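Local atomic coordinates of Pex protein (Anabaena sp. PCC 7120, PDB entry 2DQL), a protein that is associated with the cyanobacterial circadian clock and, as a PadR-like winged-helix protein, probably binds DNA to regulate transcription. Residues A[74-79]-A[83-88]. Numbering follows the deposited sequence.
Sequences GYWKKL and GRPRRM. With PO4 (phosphate ion), chain C.
Y75 and M88 pair across the antiparallel beta hairpin that forms the wing of this PadR-like winged-helix fold, and their reciprocal backbone bonds (M88 N to Y75 O 2.9 Å) mark the register. K77 and R86 make the second hydrogen-bonded pair, with R86 N reaching K77 O at 2.7 Å in a nearly straight bond. M88, the one buried residue of the contact, lies on the face shared with Y75, K77 and R86. There M88 CB sits over the Y75 ring, 4.0 Å from its centroid, while M88 CG touches K77 CB; M88 also packs on the loop residues E35 and Y37, and the Y75 hydroxyl is hydrogen-bonded to E35.

The other face, carrying W76 and R87, is more exposed. With a bend at chi2 (67°), R87 lays CD over the six-membered ring of W76 and swings its guanidinium across the five-membered ring, a cation-pi contact with planes 48° apart. P85 CG touches W76 CE3 obliquely.

Toward the loop the backbone ladder gives way to a water that bridges L79 N and R84 O. L79 CD1 rests over the face of the R86 guanidinium, 3.3 Å from CZ, leaving the edge for a phosphate, probably from the crystallisation liquor and also bound by T39 and R82: R86 NE donates to its O2 at 2.9 Å and 173°.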
# COMPACT_ATOMS: atom_id res chain seq x y z
N GLY A 74 16.70 17.47 16.18
CA GLY A 74 15.69 17.22 17.19
C GLY A 74 16.16 17.77 18.52
O GLY A 74 17.36 17.89 18.75
N TYR A 75 15.21 18.15 19.37
CA TYR A 75 15.54 18.67 20.69
C TYR A 75 14.34 18.48 21.61
O TYR A 75 13.22 18.28 21.15
CB TYR A 75 15.93 20.15 20.60
CG TYR A 75 14.78 21.12 20.51
CD1 TYR A 75 14.21 21.66 21.66
CD2 TYR A 75 14.25 21.50 19.28
CE1 TYR A 75 13.14 22.55 21.59
CE2 TYR A 75 13.18 22.39 19.19
CZ TYR A 75 12.64 22.91 20.36
OH TYR A 75 11.58 23.79 20.29
N TRP A 76 14.58 18.53 22.92
CA TRP A 76 13.52 18.36 23.90
C TRP A 76 12.91 19.68 24.33
O TRP A 76 13.62 20.62 24.67
CB TRP A 76 14.04 17.64 25.14
CG TRP A 76 14.34 16.21 24.91
CD1 TRP A 76 15.57 15.63 24.77
CD2 TRP A 76 13.39 15.15 24.77
NE1 TRP A 76 15.45 14.28 24.56
CE2 TRP A 76 14.12 13.96 24.55
CE3 TRP A 76 11.99 15.09 24.81
CZ2 TRP A 76 13.49 12.72 24.37
CZ3 TRP A 76 11.36 13.86 24.63
CH2 TRP A 76 12.11 12.69 24.42
N LYS A 77 11.58 19.73 24.33
CA LYS A 77 10.88 20.94 24.71
C LYS A 77 9.98 20.69 25.92
O LYS A 77 9.24 19.71 25.97
CB LYS A 77 10.03 21.44 23.54
CG LYS A 77 9.30 22.74 23.80
CD LYS A 77 8.54 23.19 22.57
CE LYS A 77 7.89 24.56 22.78
NZ LYS A 77 7.10 24.98 21.60
N LYS A 78 10.07 21.58 26.91
CA LYS A 78 9.24 21.45 28.10
C LYS A 78 7.96 22.23 27.86
O LYS A 78 8.00 23.41 27.49
CB LYS A 78 9.97 22.01 29.33
CG LYS A 78 9.19 21.86 30.63
CD LYS A 78 8.82 20.40 30.89
CE LYS A 78 8.07 20.23 32.21
NZ LYS A 78 8.92 20.57 33.38
N LEU A 79 6.82 21.57 28.06
CA LEU A 79 5.52 22.21 27.87
C LEU A 79 4.98 22.67 29.22
O LEU A 79 5.14 21.98 30.22
CB LEU A 79 4.53 21.23 27.24
CG LEU A 79 4.95 20.57 25.92
CD1 LEU A 79 3.83 19.66 25.44
CD2 LEU A 79 5.25 21.64 24.88
N GLY A 83 4.10 17.40 32.60
CA GLY A 83 5.36 16.88 33.09
C GLY A 83 6.27 16.29 32.02
O GLY A 83 7.47 16.55 32.02
N ARG A 84 5.71 15.51 31.11
CA ARG A 84 6.50 14.88 30.05
C ARG A 84 6.95 15.87 28.99
O ARG A 84 6.14 16.60 28.43
CB ARG A 84 5.71 13.76 29.37
CG ARG A 84 6.49 12.97 28.30
CD ARG A 84 5.55 12.08 27.50
NE ARG A 84 6.20 11.15 26.57
CZ ARG A 84 6.94 11.49 25.51
NH1 ARG A 84 7.15 12.77 25.22
NH2 ARG A 84 7.44 10.55 24.72
N PRO A 85 8.27 15.92 28.71
CA PRO A 85 8.76 16.84 27.69
C PRO A 85 8.32 16.33 26.32
O PRO A 85 7.89 15.19 26.18
CB PRO A 85 10.27 16.81 27.88
CG PRO A 85 10.51 15.41 28.35
CD PRO A 85 9.38 15.19 29.34
N ARG A 86 8.44 17.19 25.31
CA ARG A 86 8.05 16.84 23.96
C ARG A 86 9.25 16.90 23.02
O ARG A 86 10.02 17.85 23.05
CB ARG A 86 6.95 17.81 23.50
CG ARG A 86 6.53 17.71 22.06
CD ARG A 86 5.35 18.64 21.79
NE ARG A 86 4.10 18.07 22.28
CZ ARG A 86 2.95 18.73 22.36
NH1 ARG A 86 2.89 20.01 21.99
NH2 ARG A 86 1.86 18.12 22.79
N ARG A 87 9.42 15.88 22.18
CA ARG A 87 10.53 15.85 21.24
C ARG A 87 10.13 16.61 19.97
O ARG A 87 9.23 16.18 19.24
CB ARG A 87 10.90 14.41 20.90
CG ARG A 87 12.18 14.25 20.10
CD ARG A 87 13.40 14.65 20.92
NE ARG A 87 14.66 14.40 20.23
CZ ARG A 87 15.84 14.86 20.65
NH1 ARG A 87 15.91 15.58 21.75
NH2 ARG A 87 16.94 14.60 19.96
N MET A 88 10.80 17.73 19.72
CA MET A 88 10.51 18.57 18.56
C MET A 88 11.54 18.41 17.45
O MET A 88 12.70 18.11 17.71
CB MET A 88 10.48 20.04 18.98
CG MET A 88 9.51 20.36 20.12
SD MET A 88 7.78 20.16 19.67
CE MET A 88 7.66 21.29 18.30
P PO4 C . 3.91 14.07 22.51
O1 PO4 C . 2.72 14.02 21.62
O2 PO4 C . 3.91 15.35 23.24
O3 PO4 C . 3.86 12.95 23.48
O4 PO4 C . 5.16 13.96 21.70
O HOH W 1 6.51 19.11 29.26